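Local structure of putative endonuclease/exonuclease/phosphatase family protein (Bacteroides thetaiotaomicron, 3MPR) at residues P234-K239 with V285-D290; Q3-T8 with T132-L137; T245-S250 with Y272-P277. The protein probably acts as a metal-dependent nuclease of the endonuclease/exonuclease/phosphatase family, perhaps cutting nucleic acid internally and trimming RNA from the 3' end. All coordinates share one frame; numbering follows the deposited sequence.

How the contacts relate
Contacts 1 and 2 lie on the same side of the chain's centre and touch each other, with their centres 10 Å apart. Contact 1 pairs two strands within the larger sheet; contact 2 joins strand 5-13, the neighbour of strand 283-289 in that sheet, to strand 135-142 of the six-stranded sheet. Accordingly, contact 1 combines backbone hydrogen bonds with an aromatic and aliphatic face, whereas contact 2 has no strand pairing and relies on two threonine hydroxyls, waters and apolar tips. All three are partly buried. Contact 3, about 12 Å from contact 1 at the nearest atoms, is a separate two-stranded antiparallel sheet, rich in arginine bonds, where the second subunit adds cover.

Contact 1. Residues P234-K239 with V285-D290; sequences PSFHVK and VELVFD
His-237 O is gripped by two groups of the facing strand: Val-288 N donates a hydrogen bond to it (2.9 Å), and Leu-287 CA makes a weaker C-H contact at 3.5 Å. His-237 N returns a bond to Val-288 O, closing a hydrogen-bonded antiparallel pair, and Lys-239 N bonds to Glu-286 O. Val-238 and Leu-287, the non-hydrogen-bonded pair, lie side by side with CG2 of the valine 3.8 Å from CD2 of the leucine. Phe-236, on the approach to the strand, has its ring sandwiched. Leu-287 CD1 lies over the rim of one face, and Phe-289, its CG anti to the backbone N (chi1 -169°), turns an edge to the opposite face in a T-shaped stack, the planes at 68°. Ser-235 OG touches the edge of the Phe-289 ring, 3.5 Å from CE2. On the sheet face of His-237 and Val-288, the aliphatic part of Lys-239 covers the valine, CG standing 3.6 Å from CG2. Strand 5-13 flanks strand 283-289 on its other side. Pro-172 packs on both phenylalanines, while Val-232 of strand 228-232 packs against Val-238 and Leu-287.

Contact 2. Residues Q3-T8 with T132-L137; sequences QPTSLT and TGFEFL
Gln-3 and Thr-132 bring the two backbones nearest, with CA atoms 5.8 Å apart, and from there the segments run at 52° to one another without strand pairing. Their main chains are joined through water instead. One water accepts from Gln-3 N and lies within hydrogen-bonding distance of Thr-132 O; a second lies between Gln-3 O and the same carbonyl. The direct polar link is made by two side chains that cross obliquely. Thr-132 OG1 donates to Thr-5 OG1 over a short 2.6 Å. Because OG1 of Thr-132 stands between its own backbone N and carbonyl carbon (chi1 65°), it also accepts from Phe-134 N at 3.2 Å, forming an ST turn that ties the loop to the residue just before strand 135-142. Thr-5 OG1 in turn rests against Phe-134 CB, 3.3 Å away, and the Thr-5 methyl CG2 lies 3.9 Å from Phe-134 CD2. Further in, Leu-7 and Phe-136 reach toward each other tip to tip. CD1 of the leucine sits over one face of the Phe-136 ring, 4.2 Å from its centroid, in a CH-pi contact, and the same methyl touches the edge of Phe-134 near CE2. Phe-134 also stacks on Phe-289 of the strand beside 3-8. The chemistry therefore grades from watered to dry: waters at the exposed Gln-3, a relay of N-H to hydroxyl to hydroxyl around the buried Thr-5, then, for the Leu-7 side chain, carbon contacts with the two rings. With the Thr-132 hydroxyl acting as both acceptor and donor, one side chain orders its own turn and fastens that turn to strand 5-13, linking the two sheets of the sandwich.

Contact 3. Residues T245-S250 with Y272-P277; sequences TDTYRS and YEARTP. With ACY (acetic acid), chain E.
Tyr-248 has CG turned between its backbone N and carbonyl carbon (chi1 72°), and Arg-275, whose CB meets the tyrosine ring, is bent at chi2 (-80°), which places CD on the way to Ser-250. Arg-275 CB lies over one face of the tyrosine ring, 3.5 Å from the centroid, a CH-pi contact. Beyond it, Arg-275 NE donates in the plane of its guanidinium to Ser-250 OG, 3.0 Å away and almost straight at 168°. That hydroxyl donates a hydrogen bond to a water, which also takes an N-H of Arg-275 NH2 and donates to Glu-273 OE2; the direct approach of this carboxylate to NH2 is charge attraction alone, with no N-H aimed at the oxygen. Backbone bonds hold the antiparallel pairs Tyr-248 with Arg-275 and Ser-250 with Glu-273. Tyr-248 O is gripped from opposite faces of its carbonyl plane, by Arg-275 N at 3.0 Å and by Arg-249 NH1, also at 3.0 Å. NH1 additionally donates to Thr-247 OG1 at 2.9 Å, and these bonds, together with that from NE to Ser-221 O of the second subunit, hold the guanidinium beside Ala-274 CB. On the outward edge, Arg-249 N donates to OXT of a bound acetic acid molecule, probably from the crystallisation liquor. A water joins Tyr-248 OH, at 2.8 Å, to Thr-276 O. The two strands form a small antiparallel sheet apart from the main ones. Helix 28-41 flanks it, with Gln-30 bonded to the tyrosine hydroxyl and Val-34 and Met-38 against Pro-277, while Asp-26 forms a salt bridge with Arg-275, whose NH1 also bonds to Arg-24 O. The second subunit covers another part, where its Phe-222 meets the Tyr-272 ring.

Contact 1. Residues P234-K239 with V285-D290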
# COMPACT_ATOMS: atom_id res chain seq x y z
N PRO A 234 8.50 9.72 22.01
CA PRO A 234 8.09 11.00 21.41
C PRO A 234 9.22 11.64 20.60
O PRO A 234 8.96 12.57 19.84
CB PRO A 234 7.75 11.88 22.62
CG PRO A 234 7.67 10.95 23.80
CD PRO A 234 8.51 9.76 23.48
N SER A 235 10.44 11.13 20.74
CA SER A 235 11.56 11.66 19.96
C SER A 235 11.48 11.29 18.48
O SER A 235 12.10 11.95 17.63
CB SER A 235 12.90 11.19 20.56
OG SER A 235 12.93 9.78 20.69
N PHE A 236 10.70 10.26 18.15
CA PHE A 236 10.43 9.96 16.74
C PHE A 236 9.41 10.93 16.18
O PHE A 236 8.44 11.29 16.84
CB PHE A 236 9.86 8.55 16.54
CG PHE A 236 10.87 7.46 16.65
CD1 PHE A 236 11.72 7.19 15.58
CD2 PHE A 236 10.94 6.68 17.79
CE1 PHE A 236 12.65 6.16 15.67
CE2 PHE A 236 11.87 5.65 17.88
CZ PHE A 236 12.71 5.39 16.82
N HIS A 237 9.59 11.32 14.93
CA HIS A 237 8.52 12.01 14.23
C HIS A 237 7.73 10.98 13.41
O HIS A 237 8.31 10.24 12.62
CB HIS A 237 9.06 13.08 13.29
CG HIS A 237 7.98 13.87 12.63
ND1 HIS A 237 7.17 14.74 13.33
CD2 HIS A 237 7.53 13.89 11.35
CE1 HIS A 237 6.29 15.28 12.50
NE2 HIS A 237 6.49 14.78 11.30
N VAL A 238 6.43 10.93 13.63
CA VAL A 238 5.61 9.93 12.95
C VAL A 238 5.04 10.58 11.68
O VAL A 238 4.18 11.46 11.76
CB VAL A 238 4.46 9.41 13.85
CG1 VAL A 238 3.65 8.36 13.10
CG2 VAL A 238 5.03 8.81 15.15
N LYS A 239 5.55 10.17 10.53
CA LYS A 239 5.15 10.76 9.26
C LYS A 239 3.80 10.22 8.79
O LYS A 239 2.93 10.99 8.37
CB LYS A 239 6.21 10.46 8.19
CG LYS A 239 7.61 10.95 8.54
CD LYS A 239 7.79 12.43 8.25
CE LYS A 239 7.75 12.70 6.74
NZ LYS A 239 7.98 14.14 6.44
N VAL A 285 3.83 1.97 9.62
CA VAL A 285 4.15 3.33 10.07
C VAL A 285 5.51 3.79 9.55
O VAL A 285 6.48 3.03 9.57
CB VAL A 285 4.12 3.42 11.62
CG1 VAL A 285 4.71 4.77 12.10
CG2 VAL A 285 2.68 3.22 12.14
N GLU A 286 5.57 5.02 9.04
CA GLU A 286 6.79 5.57 8.51
C GLU A 286 7.29 6.61 9.50
O GLU A 286 6.55 7.51 9.88
CB GLU A 286 6.56 6.17 7.12
CG GLU A 286 6.29 5.08 6.06
CD GLU A 286 5.38 5.55 4.93
OE1 GLU A 286 5.89 5.97 3.88
OE2 GLU A 286 4.14 5.50 5.10
N LEU A 287 8.53 6.44 9.94
CA LEU A 287 9.09 7.27 10.99
C LEU A 287 10.31 8.02 10.49
O LEU A 287 10.97 7.58 9.56
CB LEU A 287 9.54 6.38 12.16
CG LEU A 287 8.47 5.54 12.84
CD1 LEU A 287 9.12 4.58 13.82
CD2 LEU A 287 7.44 6.42 13.53
N VAL A 288 10.60 9.15 11.13
CA VAL A 288 11.88 9.81 10.91
C VAL A 288 12.49 10.15 12.26
O VAL A 288 11.77 10.55 13.19
CB VAL A 288 11.75 11.12 10.09
CG1 VAL A 288 13.12 11.79 9.97
CG2 VAL A 288 11.18 10.83 8.72
N PHE A 289 13.80 10.00 12.36
CA PHE A 289 14.51 10.39 13.57
C PHE A 289 15.66 11.34 13.23
O PHE A 289 16.54 11.02 12.43
CB PHE A 289 15.05 9.16 14.31
CG PHE A 289 15.57 9.46 15.69
CD1 PHE A 289 16.88 9.88 15.89
CD2 PHE A 289 14.73 9.35 16.79
CE1 PHE A 289 17.35 10.15 17.17
CE2 PHE A 289 15.20 9.62 18.07
CZ PHE A 289 16.51 10.03 18.25
N ASP A 290 15.63 12.52 13.84
CA ASP A 290 16.66 13.54 13.65
C ASP A 290 17.67 13.40 14.79
O ASP A 290 17.36 13.72 15.93
CB ASP A 290 15.96 14.91 13.70
CG ASP A 290 16.90 16.09 13.44
OD1 ASP A 290 18.11 15.99 13.67
OD2 ASP A 290 16.39 17.14 13.00

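Contact 2. Residues Q3-T8 with T132-L137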
# COMPACT_ATOMS: atom_id res chain seq x y z
N GLN A 3 23.33 12.03 10.18
CA GLN A 3 22.23 12.06 9.22
C GLN A 3 20.90 11.66 9.86
O GLN A 3 20.87 10.77 10.72
CB GLN A 3 22.53 11.13 8.04
CG GLN A 3 23.83 11.46 7.34
CD GLN A 3 23.89 12.91 6.91
OE1 GLN A 3 22.91 13.47 6.42
NE2 GLN A 3 25.05 13.53 7.11
N PRO A 4 19.80 12.30 9.42
CA PRO A 4 18.49 11.86 9.91
C PRO A 4 18.21 10.46 9.37
O PRO A 4 18.75 10.07 8.34
CB PRO A 4 17.50 12.86 9.30
CG PRO A 4 18.29 13.66 8.26
CD PRO A 4 19.68 13.08 8.18
N THR A 5 17.36 9.71 10.06
CA THR A 5 17.11 8.34 9.66
C THR A 5 15.63 8.17 9.35
O THR A 5 14.78 8.63 10.10
CB THR A 5 17.52 7.36 10.78
OG1 THR A 5 18.92 7.50 11.03
CG2 THR A 5 17.22 5.92 10.37
N SER A 6 15.33 7.54 8.22
CA SER A 6 13.95 7.18 7.90
C SER A 6 13.74 5.67 8.02
O SER A 6 14.55 4.89 7.52
CB SER A 6 13.57 7.64 6.49
OG SER A 6 13.53 9.04 6.46
N LEU A 7 12.67 5.27 8.70
CA LEU A 7 12.36 3.86 8.90
C LEU A 7 10.91 3.55 8.53
O LEU A 7 10.00 4.31 8.87
CB LEU A 7 12.51 3.51 10.39
CG LEU A 7 13.88 3.56 11.03
CD1 LEU A 7 13.75 3.29 12.52
CD2 LEU A 7 14.80 2.55 10.38
N THR A 8 10.68 2.42 7.88
CA THR A 8 9.31 1.93 7.72
C THR A 8 9.14 0.71 8.61
O THR A 8 9.86 -0.27 8.44
CB THR A 8 9.02 1.53 6.28
OG1 THR A 8 9.09 2.70 5.47
CG2 THR A 8 7.62 0.93 6.17
N THR A 132 23.17 5.16 8.76
CA THR A 132 23.33 6.36 9.57
C THR A 132 23.96 6.10 10.93
O THR A 132 24.38 7.04 11.62
CB THR A 132 21.98 7.07 9.82
OG1 THR A 132 21.14 6.22 10.61
CG2 THR A 132 21.29 7.38 8.50
N GLY A 133 23.99 4.84 11.35
CA GLY A 133 24.48 4.51 12.67
C GLY A 133 23.45 4.70 13.78
O GLY A 133 23.73 4.42 14.95
N PHE A 134 22.25 5.16 13.41
CA PHE A 134 21.18 5.38 14.40
C PHE A 134 20.89 4.10 15.18
O PHE A 134 20.65 3.05 14.58
CB PHE A 134 19.91 5.88 13.69
CG PHE A 134 18.70 5.98 14.58
CD1 PHE A 134 18.75 6.69 15.77
CD2 PHE A 134 17.50 5.38 14.22
CE1 PHE A 134 17.64 6.78 16.60
CE2 PHE A 134 16.39 5.49 15.04
CZ PHE A 134 16.46 6.18 16.22
N GLU A 135 20.90 4.20 16.50
CA GLU A 135 20.56 3.05 17.36
C GLU A 135 19.21 3.23 18.04
O GLU A 135 18.87 4.32 18.49
CB GLU A 135 21.66 2.84 18.41
CG GLU A 135 22.99 2.44 17.79
CD GLU A 135 24.06 2.15 18.82
OE1 GLU A 135 23.74 1.53 19.86
OE2 GLU A 135 25.22 2.55 18.60
N PHE A 136 18.44 2.15 18.14
CA PHE A 136 17.10 2.20 18.73
C PHE A 136 16.71 0.82 19.26
O PHE A 136 17.30 -0.19 18.88
CB PHE A 136 16.06 2.69 17.70
CG PHE A 136 15.91 1.79 16.50
CD1 PHE A 136 14.88 0.85 16.43
CD2 PHE A 136 16.79 1.89 15.43
CE1 PHE A 136 14.75 0.01 15.31
CE2 PHE A 136 16.67 1.07 14.33
CZ PHE A 136 15.64 0.13 14.26
N LEU A 137 15.72 0.79 20.15
CA LEU A 137 15.15 -0.46 20.64
C LEU A 137 13.85 -0.72 19.90
O LEU A 137 13.08 0.20 19.64
CB LEU A 137 14.86 -0.38 22.13
CG LEU A 137 16.08 -0.22 23.04
CD1 LEU A 137 15.66 0.13 24.48
CD2 LEU A 137 16.90 -1.51 22.99
O HOH W 1 22.93 9.74 12.68
O HOH W 2 25.08 9.72 10.33

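Contact 3. Residues T245-S250 with Y272-P277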
# COMPACT_ATOMS: atom_id res chain seq x y z
N THR A 245 -5.36 -2.96 3.65
CA THR A 245 -6.55 -3.80 3.50
C THR A 245 -6.46 -4.77 2.32
O THR A 245 -7.47 -5.37 1.92
CB THR A 245 -7.82 -2.91 3.35
OG1 THR A 245 -7.69 -2.07 2.19
CG2 THR A 245 -7.99 -2.03 4.58
N ASP A 246 -5.26 -4.93 1.77
CA ASP A 246 -5.06 -5.71 0.55
C ASP A 246 -5.72 -7.07 0.73
O ASP A 246 -5.63 -7.67 1.80
CB ASP A 246 -3.57 -5.95 0.27
CG ASP A 246 -2.74 -4.67 0.22
OD1 ASP A 246 -3.04 -3.71 0.96
OD2 ASP A 246 -1.73 -4.67 -0.53
N THR A 247 -6.37 -7.57 -0.32
CA THR A 247 -6.94 -8.92 -0.27
C THR A 247 -6.57 -9.74 -1.50
O THR A 247 -6.39 -9.20 -2.60
CB THR A 247 -8.50 -8.89 -0.19
OG1 THR A 247 -9.01 -7.99 -1.18
CG2 THR A 247 -8.97 -8.44 1.18
N TYR A 248 -6.48 -11.05 -1.32
CA TYR A 248 -6.30 -11.96 -2.44
C TYR A 248 -7.63 -12.65 -2.74
O TYR A 248 -8.67 -12.28 -2.18
CB TYR A 248 -5.16 -12.96 -2.16
CG TYR A 248 -5.42 -14.05 -1.12
CD1 TYR A 248 -5.71 -15.34 -1.52
CD2 TYR A 248 -5.33 -13.79 0.24
CE1 TYR A 248 -5.93 -16.35 -0.60
CE2 TYR A 248 -5.54 -14.81 1.19
CZ TYR A 248 -5.84 -16.08 0.75
OH TYR A 248 -6.08 -17.12 1.63
N ARG A 249 -7.63 -13.63 -3.64
CA ARG A 249 -8.88 -14.29 -4.03
C ARG A 249 -8.68 -15.78 -4.04
O ARG A 249 -7.60 -16.27 -4.36
CB ARG A 249 -9.34 -13.84 -5.42
CG ARG A 249 -9.62 -12.34 -5.57
CD ARG A 249 -10.93 -11.88 -4.90
NE ARG A 249 -11.12 -10.44 -5.15
CZ ARG A 249 -10.60 -9.49 -4.39
NH1 ARG A 249 -9.89 -9.81 -3.30
NH2 ARG A 249 -10.79 -8.20 -4.70
N SER A 250 -9.75 -16.51 -3.71
CA SER A 250 -9.73 -17.96 -3.83
C SER A 250 -10.98 -18.42 -4.57
O SER A 250 -11.96 -17.69 -4.65
CB SER A 250 -9.66 -18.61 -2.45
OG SER A 250 -10.85 -18.33 -1.73
N TYR A 272 -15.42 -16.63 -7.27
CA TYR A 272 -14.31 -16.36 -6.36
C TYR A 272 -14.81 -15.60 -5.15
O TYR A 272 -15.92 -15.07 -5.17
CB TYR A 272 -13.24 -15.51 -7.05
CG TYR A 272 -12.57 -16.20 -8.21
CD1 TYR A 272 -13.11 -16.16 -9.49
CD2 TYR A 272 -11.38 -16.90 -8.02
CE1 TYR A 272 -12.50 -16.79 -10.55
CE2 TYR A 272 -10.75 -17.54 -9.09
CZ TYR A 272 -11.32 -17.47 -10.34
OH TYR A 272 -10.70 -18.10 -11.40
N GLU A 273 -14.00 -15.56 -4.10
CA GLU A 273 -14.31 -14.75 -2.93
C GLU A 273 -13.05 -14.07 -2.41
O GLU A 273 -11.94 -14.59 -2.56
CB GLU A 273 -14.94 -15.59 -1.83
CG GLU A 273 -14.04 -16.66 -1.24
CD GLU A 273 -14.80 -17.56 -0.26
OE1 GLU A 273 -15.09 -17.10 0.87
OE2 GLU A 273 -15.10 -18.72 -0.61
N ALA A 274 -13.23 -12.91 -1.81
CA ALA A 274 -12.11 -12.20 -1.21
C ALA A 274 -11.64 -12.96 0.02
O ALA A 274 -12.44 -13.55 0.74
CB ALA A 274 -12.50 -10.79 -0.84
N ARG A 275 -10.33 -12.94 0.26
CA ARG A 275 -9.72 -13.56 1.43
C ARG A 275 -8.74 -12.56 2.01
O ARG A 275 -8.05 -11.87 1.26
CB ARG A 275 -8.90 -14.79 1.01
CG ARG A 275 -9.71 -15.97 0.50
CD ARG A 275 -10.29 -16.75 1.66
NE ARG A 275 -11.09 -17.88 1.21
CZ ARG A 275 -11.76 -18.68 2.04
NH1 ARG A 275 -11.72 -18.47 3.35
NH2 ARG A 275 -12.48 -19.69 1.55
N THR A 276 -8.66 -12.47 3.33
CA THR A 276 -7.67 -11.59 3.95
C THR A 276 -6.41 -12.41 4.22
O THR A 276 -6.51 -13.58 4.60
CB THR A 276 -8.20 -10.95 5.24
OG1 THR A 276 -8.59 -11.98 6.16
CG2 THR A 276 -9.39 -10.05 4.94
N PRO A 277 -5.23 -11.83 3.98
CA PRO A 277 -3.97 -12.57 4.15
C PRO A 277 -3.78 -13.04 5.60
O PRO A 277 -3.16 -14.07 5.81
CB PRO A 277 -2.91 -11.55 3.75
CG PRO A 277 -3.62 -10.64 2.78
CD PRO A 277 -5.02 -10.53 3.32
C ACY E . -4.33 -14.13 -5.72
O ACY E . -3.83 -14.87 -4.85
OXT ACY E . -5.39 -13.45 -5.58
CH3 ACY E . -3.60 -14.05 -7.03
O HOH W 3 -7.17 -16.18 4.06
O HOH W 4 -12.65 -20.22 -1.21